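Local coordinates for alpha-catenin-like protein hmp-1 (Caenorhabditis elegans, PDB 5XA5) that is required for cell migration during body enclosure, for cell shape changes during body elongation and for proper localization of other junctional components, at residues E185-V190 and A212-A217; Q162-D167 and R238-T243; K147-K152 and S256-Q261. One frame throughout, in Å; residues are numbered along the deposited sequence.

Overall arrangement
All three contacts lie in the N-terminal part of a member of the vinculin/alpha-catenin family, where helices 117-165, 169-196, 200-229 and 234-258 pack side by side. Contacts 2 and 3 join the same pair, helix 117-165 and helix 234-258, with contact centres about 25 Å apart; contact 1 joins the other two helices. Contact 1 is buried, combining a leucine pair with a carboxylate set among arginines. Contact 3 is partly buried and essentially aliphatic, placed where helix 234-258 ends. Contact 2, farthest from the chain centre, is a surface contact where an arginine lies against Ile164 and close to a helix-end carbonyl. Contacts 1 and 3 touch directly through Leu186 and Ile149, and through the Glu185-Lys152 salt bridge.

Contact 1: E185-V190 and A212-A217; sequences ELDITV and ALRQTA
Leu186 meets Leu213 methyl to methyl, its CD2 lying 3.8 Å from Leu213 CD2, and the two side chains cross at about a right angle. Both leucines carry CG anti to the backbone N (chi1 -180° for Leu186), which brings one methyl of each into the space between the helices. One residue on, Asp187 faces Arg214. The guanidinium presents its edge, and NH1 sits above the carboxylate plane, 3.2 Å from Asp187 OD1; the two planes are 81° apart. The resulting salt bridge is weak as a hydrogen bond, although the N-H points almost straight at the oxygen. The bend at chi2 (-46°) brings CD close to Asp187 OD1, and the bend at chi3 turns the guanidinium back toward it. The stronger partners are Arg210 for Asp187 OD1 and Glu184 for Arg214 NH2, while Arg191 pairs with Asp187 OD2. This buried carboxylate is therefore probably kept charged by the three arginines. In this antiparallel pairing of consecutive helices, helix 117-165 packs on Leu186 through Ile149, Lys152 and Val153, and helix 234-258 packs on Leu213 through Met247, so the leucine pair is sandwiched within an antiparallel four-helix bundle of the kind found in the vinculin/alpha-catenin family.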
loop_
_atom_site.group_PDB
_atom_site.type_symbol
_atom_site.label_atom_id
_atom_site.label_comp_id
_atom_site.label_asym_id
_atom_site.label_seq_id
_atom_site.Cartn_x
_atom_site.Cartn_y
_atom_site.Cartn_z
ATOM N N GLU A 185 -16.783 7.678 -1.172
ATOM C CA GLU A 185 -15.829 6.580 -1.354
ATOM C C GLU A 185 -14.410 7.027 -1.008
ATOM O O GLU A 185 -13.678 6.346 -0.285
ATOM C CB GLU A 185 -15.872 6.071 -2.800
ATOM C CG GLU A 185 -16.681 4.819 -3.051
ATOM C CD GLU A 185 -17.251 4.761 -4.465
ATOM O OE1 GLU A 185 -16.954 5.670 -5.275
ATOM O OE2 GLU A 185 -17.994 3.803 -4.772
ATOM N N LEU A 186 -14.019 8.181 -1.535
ATOM C CA LEU A 186 -12.681 8.710 -1.295
ATOM C C LEU A 186 -12.495 9.016 0.176
ATOM O O LEU A 186 -11.440 8.758 0.740
ATOM C CB LEU A 186 -12.445 9.968 -2.129
ATOM C CG LEU A 186 -11.092 10.669 -2.026
ATOM C CD1 LEU A 186 -9.940 9.774 -2.507
ATOM C CD2 LEU A 186 -11.091 11.993 -2.790
ATOM N N ASP A 187 -13.532 9.572 0.794
ATOM C CA ASP A 187 -13.462 9.962 2.199
ATOM C C ASP A 187 -13.133 8.766 3.086
ATOM O O ASP A 187 -12.301 8.871 3.987
ATOM C CB ASP A 187 -14.786 10.598 2.632
ATOM C CG ASP A 187 -14.717 11.214 4.006
ATOM O OD1 ASP A 187 -14.414 12.422 4.096
ATOM O OD2 ASP A 187 -14.962 10.493 4.996
ATOM N N ILE A 188 -13.764 7.627 2.817
ATOM C CA ILE A 188 -13.500 6.413 3.589
ATOM C C ILE A 188 -12.043 5.983 3.476
ATOM O O ILE A 188 -11.391 5.717 4.486
ATOM C CB ILE A 188 -14.391 5.240 3.135
ATOM C CG1 ILE A 188 -15.862 5.561 3.391
ATOM C CG2 ILE A 188 -13.994 3.950 3.849
ATOM C CD1 ILE A 188 -16.824 4.670 2.639
ATOM N N THR A 189 -11.513 5.938 2.254
ATOM C CA THR A 189 -10.157 5.447 2.039
ATOM C C THR A 189 -9.131 6.429 2.598
ATOM O O THR A 189 -8.093 6.030 3.137
ATOM C CB THR A 189 -9.876 5.194 0.548
ATOM O OG1 THR A 189 -9.719 6.441 -0.126
ATOM C CG2 THR A 189 -11.023 4.425 -0.081
ATOM N N VAL A 190 -9.421 7.723 2.492
ATOM C CA VAL A 190 -8.494 8.716 3.025
ATOM C C VAL A 190 -8.440 8.706 4.556
ATOM O O VAL A 190 -7.368 8.855 5.146
ATOM C CB VAL A 190 -8.865 10.121 2.512
ATOM C CG1 VAL A 190 -8.179 11.198 3.325
ATOM C CG2 VAL A 190 -8.487 10.210 1.064
ATOM N N ALA A 212 -11.368 19.974 3.951
ATOM C CA ALA A 212 -11.544 21.052 2.973
ATOM C C ALA A 212 -12.341 20.551 1.773
ATOM O O ALA A 212 -13.225 21.250 1.276
ATOM C CB ALA A 212 -10.198 21.598 2.533
ATOM N N LEU A 213 -12.025 19.349 1.291
ATOM C CA LEU A 213 -12.812 18.779 0.207
ATOM C C LEU A 213 -14.281 18.635 0.603
ATOM O O LEU A 213 -15.166 18.993 -0.178
ATOM C CB LEU A 213 -12.248 17.415 -0.226
ATOM C CG LEU A 213 -13.067 16.645 -1.269
ATOM C CD1 LEU A 213 -13.198 17.444 -2.564
ATOM C CD2 LEU A 213 -12.501 15.245 -1.540
ATOM N N ARG A 214 -14.552 18.088 1.791
ATOM C CA ARG A 214 -15.935 17.878 2.208
ATOM C C ARG A 214 -16.726 19.177 2.331
ATOM O O ARG A 214 -17.927 19.214 2.048
ATOM C CB ARG A 214 -15.992 17.134 3.549
ATOM C CG ARG A 214 -15.457 15.726 3.509
ATOM C CD ARG A 214 -15.970 14.944 2.317
ATOM N NE ARG A 214 -17.430 14.842 2.262
ATOM C CZ ARG A 214 -18.142 13.845 2.784
ATOM N NH1 ARG A 214 -17.541 12.860 3.443
ATOM N NH2 ARG A 214 -19.463 13.842 2.661
ATOM N N GLN A 215 -16.066 20.243 2.762
ATOM C CA GLN A 215 -16.722 21.544 2.904
ATOM C C GLN A 215 -16.905 22.241 1.563
ATOM O O GLN A 215 -17.916 22.920 1.333
ATOM C CB GLN A 215 -15.913 22.438 3.839
ATOM C CG GLN A 215 -16.212 23.925 3.697
ATOM C CD GLN A 215 -15.060 24.800 4.150
ATOM O OE1 GLN A 215 -14.404 25.452 3.336
ATOM N NE2 GLN A 215 -14.805 24.818 5.456
ATOM N N THR A 216 -15.926 22.095 0.677
ATOM C CA THR A 216 -15.926 22.841 -0.578
ATOM C C THR A 216 -16.866 22.250 -1.628
ATOM O O THR A 216 -17.517 22.979 -2.371
ATOM C CB THR A 216 -14.502 22.921 -1.167
ATOM O OG1 THR A 216 -13.657 23.629 -0.251
ATOM C CG2 THR A 216 -14.515 23.645 -2.492
ATOM N N ALA A 217 -16.950 20.926 -1.705
ATOM C CA ALA A 217 -17.740 20.367 -2.800
ATOM C C ALA A 217 -19.234 20.795 -2.802
ATOM O O ALA A 217 -19.769 21.126 -3.869
ATOM C CB ALA A 217 -17.604 18.837 -2.823
#

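Contact 2: Q162-D167 and R238-T243; sequences QMIEAD and RNRDYT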
loop_
_atom_site.group_PDB
_atom_site.type_symbol
_atom_site.label_atom_id
_atom_site.label_comp_id
_atom_site.label_asym_id
_atom_site.label_seq_id
_atom_site.Cartn_x
_atom_site.Cartn_y
_atom_site.Cartn_z
ATOM N N GLN A 162 -16.175 18.520 -14.891
ATOM C CA GLN A 162 -17.339 18.438 -15.754
ATOM C C GLN A 162 -18.501 19.214 -15.159
ATOM O O GLN A 162 -19.266 19.841 -15.905
ATOM C CB GLN A 162 -17.723 16.971 -15.989
ATOM C CG GLN A 162 -16.760 16.272 -16.918
ATOM C CD GLN A 162 -17.067 14.797 -17.064
ATOM O OE1 GLN A 162 -18.229 14.406 -17.095
ATOM N NE2 GLN A 162 -16.026 13.980 -17.209
ATOM N N MET A 163 -18.617 19.197 -13.824
ATOM C CA MET A 163 -19.708 19.916 -13.181
ATOM C C MET A 163 -19.580 21.420 -13.417
ATOM O O MET A 163 -20.574 22.100 -13.747
ATOM C CB MET A 163 -19.760 19.591 -11.681
ATOM C CG MET A 163 -21.028 20.103 -11.025
ATOM S SD MET A 163 -21.217 19.593 -9.304
ATOM C CE MET A 163 -19.977 20.616 -8.507
ATOM N N ILE A 164 -18.352 21.934 -13.320
ATOM C CA ILE A 164 -18.060 23.343 -13.532
ATOM C C ILE A 164 -18.356 23.730 -14.978
ATOM O O ILE A 164 -18.808 24.854 -15.266
ATOM C CB ILE A 164 -16.579 23.629 -13.180
ATOM C CG1 ILE A 164 -16.373 23.442 -11.676
ATOM C CG2 ILE A 164 -16.169 25.027 -13.627
ATOM C CD1 ILE A 164 -14.910 23.406 -11.245
ATOM N N GLU A 165 -18.109 22.802 -15.903
ATOM C CA GLU A 165 -18.297 23.096 -17.328
ATOM C C GLU A 165 -19.726 22.874 -17.820
ATOM O O GLU A 165 -20.076 23.313 -18.920
ATOM C CB GLU A 165 -17.347 22.243 -18.172
ATOM C CG GLU A 165 -15.897 22.557 -17.964
ATOM C CD GLU A 165 -15.535 23.950 -18.421
ATOM O OE1 GLU A 165 -16.083 24.409 -19.452
ATOM O OE2 GLU A 165 -14.707 24.582 -17.733
ATOM N N ALA A 166 -20.551 22.207 -17.017
ATOM C CA ALA A 166 -21.903 21.844 -17.448
ATOM C C ALA A 166 -22.709 23.064 -17.826
ATOM O O ALA A 166 -22.603 24.108 -17.187
ATOM C CB ALA A 166 -22.634 21.058 -16.350
ATOM N N ASP A 167 -23.520 22.916 -18.869
ATOM C CA ASP A 167 -24.245 24.047 -19.421
ATOM C C ASP A 167 -25.733 23.972 -19.127
ATOM O O ASP A 167 -26.492 24.821 -19.584
ATOM C CB ASP A 167 -24.021 24.142 -20.937
ATOM C CG ASP A 167 -24.436 22.875 -21.680
ATOM O OD1 ASP A 167 -24.704 21.847 -21.023
ATOM O OD2 ASP A 167 -24.491 22.911 -22.928
ATOM N N ARG A 238 -18.160 35.033 -9.775
ATOM C CA ARG A 238 -17.058 35.141 -8.828
ATOM C C ARG A 238 -17.067 34.054 -7.761
ATOM O O ARG A 238 -16.045 33.444 -7.464
ATOM C CB ARG A 238 -17.117 36.509 -8.185
ATOM C CG ARG A 238 -16.525 37.517 -9.082
ATOM C CD ARG A 238 -16.882 38.873 -8.659
ATOM N NE ARG A 238 -16.350 39.855 -9.617
ATOM C CZ ARG A 238 -15.343 40.682 -9.318
ATOM N NH1 ARG A 238 -14.879 40.693 -8.067
ATOM N NH2 ARG A 238 -14.876 41.588 -10.186
ATOM N N ASN A 239 -18.236 33.832 -7.177
ATOM C CA ASN A 239 -18.389 32.780 -6.179
ATOM C C ASN A 239 -18.085 31.409 -6.764
ATOM O O ASN A 239 -17.452 30.586 -6.123
ATOM C CB ASN A 239 -19.802 32.805 -5.605
ATOM C CG ASN A 239 -19.981 31.828 -4.478
ATOM O OD1 ASN A 239 -21.006 31.156 -4.386
ATOM N ND2 ASN A 239 -18.979 31.732 -3.610
ATOM N N ARG A 240 -18.527 31.161 -7.986
ATOM C CA ARG A 240 -18.256 29.862 -8.586
ATOM C C ARG A 240 -16.760 29.701 -8.858
ATOM O O ARG A 240 -16.206 28.627 -8.609
ATOM C CB ARG A 240 -19.059 29.672 -9.870
ATOM C CG ARG A 240 -18.218 29.598 -11.127
ATOM C CD ARG A 240 -18.939 28.924 -12.282
ATOM N NE ARG A 240 -18.175 29.050 -13.521
ATOM C CZ ARG A 240 -18.555 28.524 -14.676
ATOM N NH1 ARG A 240 -19.715 27.874 -14.763
ATOM N NH2 ARG A 240 -17.792 28.684 -15.748
ATOM N N ASP A 241 -16.106 30.760 -9.344
ATOM C CA ASP A 241 -14.666 30.697 -9.604
ATOM C C ASP A 241 -13.902 30.470 -8.312
ATOM O O ASP A 241 -12.939 29.708 -8.278
ATOM C CB ASP A 241 -14.152 31.968 -10.278
ATOM C CG ASP A 241 -14.706 32.171 -11.679
ATOM O OD1 ASP A 241 -15.172 31.189 -12.283
ATOM O OD2 ASP A 241 -14.627 33.309 -12.180
ATOM N N TYR A 242 -14.327 31.150 -7.256
ATOM C CA TYR A 242 -13.636 31.080 -5.978
ATOM C C TYR A 242 -13.750 29.701 -5.367
ATOM O O TYR A 242 -12.755 29.140 -4.887
ATOM C CB TYR A 242 -14.200 32.142 -5.030
ATOM C CG TYR A 242 -13.620 32.103 -3.642
ATOM C CD1 TYR A 242 -12.487 32.839 -3.329
ATOM C CD2 TYR A 242 -14.214 31.348 -2.638
ATOM C CE1 TYR A 242 -11.949 32.814 -2.061
ATOM C CE2 TYR A 242 -13.685 31.319 -1.366
ATOM C CZ TYR A 242 -12.553 32.051 -1.084
ATOM O OH TYR A 242 -12.027 32.021 0.185
ATOM N N THR A 243 -14.951 29.132 -5.383
ATOM C CA THR A 243 -15.166 27.807 -4.826
ATOM C C THR A 243 -14.467 26.749 -5.681
ATOM O O THR A 243 -13.967 25.758 -5.170
ATOM C CB THR A 243 -16.677 27.498 -4.680
ATOM O OG1 THR A 243 -17.316 27.511 -5.964
ATOM C CG2 THR A 243 -17.323 28.550 -3.796
HETATM O O HOH W 1 -18.617 26.999 -17.433
#
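Arg240 spreads its guanidinium beside the last turn of helix 117-165, where CG2 of Ile164 lies over one face of the group, 4.4 Å from Arg240 CZ. The arm is extended from CG to NE and leaves its own helix with an unusual chi1 of 114°, away from the staggered positions; this carries the charged end across the gap between the helices. NH1 comes within 3.2 Å of Ile164 O, but at an angle too poor for a hydrogen bond. A water that donates to Ile164 O at 3.1 Å may link the two, but its approach to Arg240 NH2 is too short to be trusted. Asp241 OD1 lies at the edge of the guanidinium in its plane, as a long salt bridge to NE of Arg240. Because Ile164 O belongs to the C-terminal turn of its helix, just before Ala166 leaves helical geometry, its partial negative charge would probably suit the nearby cation. Helix 200-229 fills in between these two helices, with Phe227 against Arg240 and Leu220 touching both Met163 and Thr243, while helix 169-196 approaches Ala166 through Val172.

Contact 3: K147-K152 and S256-Q261; sequences KVIVDK and SVLNGQ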
loop_
_atom_site.group_PDB
_atom_site.type_symbol
_atom_site.label_atom_id
_atom_site.label_comp_id
_atom_site.label_asym_id
_atom_site.label_seq_id
_atom_site.Cartn_x
_atom_site.Cartn_y
_atom_site.Cartn_z
ATOM N N LYS A 147 -1.173 4.862 -5.085
ATOM C CA LYS A 147 -1.514 5.279 -6.448
ATOM C C LYS A 147 -2.987 5.048 -6.731
ATOM O O LYS A 147 -3.616 5.803 -7.482
ATOM C CB LYS A 147 -0.665 4.534 -7.480
ATOM C CG LYS A 147 0.710 5.134 -7.688
ATOM C CD LYS A 147 1.403 4.535 -8.901
ATOM C CE LYS A 147 2.628 5.357 -9.281
ATOM N NZ LYS A 147 3.385 4.746 -10.406
ATOM N N VAL A 148 -3.533 3.990 -6.148
ATOM C CA VAL A 148 -4.963 3.730 -6.264
ATOM C C VAL A 148 -5.791 4.847 -5.626
ATOM O O VAL A 148 -6.802 5.276 -6.194
ATOM C CB VAL A 148 -5.316 2.368 -5.651
ATOM C CG1 VAL A 148 -6.821 2.178 -5.544
ATOM C CG2 VAL A 148 -4.699 1.256 -6.485
ATOM N N ILE A 149 -5.364 5.349 -4.470
ATOM C CA ILE A 149 -6.065 6.450 -3.839
ATOM C C ILE A 149 -5.962 7.695 -4.713
ATOM O O ILE A 149 -6.950 8.409 -4.905
ATOM C CB ILE A 149 -5.515 6.761 -2.448
ATOM C CG1 ILE A 149 -5.554 5.502 -1.596
ATOM C CG2 ILE A 149 -6.361 7.838 -1.790
ATOM C CD1 ILE A 149 -5.067 5.712 -0.193
ATOM N N VAL A 150 -4.767 7.945 -5.240
ATOM C CA VAL A 150 -4.553 9.126 -6.091
ATOM C C VAL A 150 -5.440 9.057 -7.333
ATOM O O VAL A 150 -5.967 10.081 -7.797
ATOM C CB VAL A 150 -3.056 9.269 -6.482
ATOM C CG1 VAL A 150 -2.871 10.336 -7.544
ATOM C CG2 VAL A 150 -2.222 9.596 -5.235
ATOM N N ASP A 151 -5.634 7.853 -7.860
ATOM C CA ASP A 151 -6.507 7.656 -9.020
ATOM C C ASP A 151 -7.948 8.056 -8.678
ATOM O O ASP A 151 -8.661 8.638 -9.512
ATOM C CB ASP A 151 -6.432 6.194 -9.486
ATOM C CG ASP A 151 -7.105 5.966 -10.823
ATOM O OD1 ASP A 151 -8.249 5.465 -10.837
ATOM O OD2 ASP A 151 -6.481 6.276 -11.860
ATOM N N LYS A 152 -8.358 7.781 -7.439
ATOM C CA LYS A 152 -9.694 8.160 -6.972
ATOM C C LYS A 152 -9.825 9.681 -6.840
ATOM O O LYS A 152 -10.858 10.254 -7.208
ATOM C CB LYS A 152 -10.018 7.496 -5.629
ATOM C CG LYS A 152 -11.436 7.716 -5.180
ATOM C CD LYS A 152 -12.390 7.009 -6.134
ATOM C CE LYS A 152 -13.823 7.063 -5.641
ATOM N NZ LYS A 152 -14.631 5.951 -6.236
ATOM N N SER A 256 -0.789 15.760 -2.975
ATOM C CA SER A 256 0.509 16.132 -2.418
ATOM C C SER A 256 0.858 15.329 -1.168
ATOM O O SER A 256 1.934 14.744 -1.080
ATOM C CB SER A 256 0.539 17.625 -2.075
ATOM O OG SER A 256 0.622 18.416 -3.246
ATOM N N VAL A 257 -0.049 15.306 -0.197
ATOM C CA VAL A 257 0.220 14.599 1.061
ATOM C C VAL A 257 0.309 13.091 0.857
ATOM O O VAL A 257 1.164 12.437 1.449
ATOM C CB VAL A 257 -0.864 14.916 2.129
ATOM C CG1 VAL A 257 -0.658 14.085 3.390
ATOM C CG2 VAL A 257 -0.840 16.387 2.476
ATOM N N LEU A 258 -0.577 12.527 0.037
ATOM C CA LEU A 258 -0.496 11.083 -0.240
ATOM C C LEU A 258 0.886 10.725 -0.784
ATOM O O LEU A 258 1.423 9.657 -0.478
ATOM C CB LEU A 258 -1.580 10.652 -1.230
ATOM C CG LEU A 258 -3.019 10.608 -0.706
ATOM C CD1 LEU A 258 -4.003 10.503 -1.878
ATOM C CD2 LEU A 258 -3.200 9.445 0.271
ATOM N N ASN A 259 1.455 11.629 -1.579
ATOM C CA ASN A 259 2.806 11.456 -2.122
ATOM C C ASN A 259 3.926 11.889 -1.179
ATOM O O ASN A 259 5.096 11.918 -1.573
ATOM C CB ASN A 259 2.936 12.222 -3.442
ATOM C CG ASN A 259 2.205 11.547 -4.575
ATOM O OD1 ASN A 259 2.101 10.321 -4.612
ATOM N ND2 ASN A 259 1.699 12.341 -5.515
ATOM N N GLY A 260 3.580 12.227 0.057
ATOM C CA GLY A 260 4.583 12.509 1.072
ATOM C C GLY A 260 5.125 13.922 1.009
ATOM O O GLY A 260 6.192 14.224 1.557
ATOM N N GLN A 261 4.381 14.798 0.349
ATOM C CA GLN A 261 4.780 16.192 0.189
ATOM C C GLN A 261 3.919 17.146 1.011
ATOM O O GLN A 261 2.789 16.821 1.366
ATOM C CB GLN A 261 4.704 16.573 -1.282
ATOM C CG GLN A 261 5.766 15.931 -2.132
ATOM C CD GLN A 261 5.842 16.571 -3.494
ATOM O OE1 GLN A 261 4.816 16.899 -4.091
ATOM N NE2 GLN A 261 7.056 16.751 -4.001
#
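Leu258 inserts its branched end against Ile149 and Val150, just where a Schellman motif terminates helix 234-258. The motif is complete: Gln261 N donates to Ser256 O at 2.8 Å, Gly260 N donates to Val257 O, and Gly260, at the C-prime position, takes the positive phi of 83° that turns the chain out of the helix. Its last helical residue, Leu258, thus becomes the point at which helix 234-258 meets the C-terminal half of the long helix 117-165, the two running antiparallel.

The tight part is wholly aliphatic. CD1 of Leu258 meets two methyls from consecutive residues, approaching Ile149 CG2 to 3.6 Å and Val150 CG2 to 3.9 Å. Ile149 is crossed at about a right angle, and its CD1 reaches to within 4.2 Å of the second Leu258 methyl, CD2, so both branches of the leucine are engaged. Val150 and Leu258 instead slide past each other in opposite directions. Having CG2 anti to the carbonyl carbon lets Val150 touch Leu258 with that methyl. Leu206 of helix 200-229, against Leu258, and Leu186 of helix 169-196, against Ile149, extend the apolar packing; Arg193 also touches Leu258, and Thr189 touches Ile149.

Packing thins toward solvent. Asn259, the first residue past the helix, is exposed, and only the end of its side chain turns back toward helix 117-165, brushing CG2 of Val150. The two lysines of 147-152 make salt bridges outside the contact: Lys147 with Asp82, Lys152 with Glu185 and with Glu155 of its own helix. At this loose margin the closest approach is between Asn259 OD1 and Val150 CG2, 4.4 Å apart.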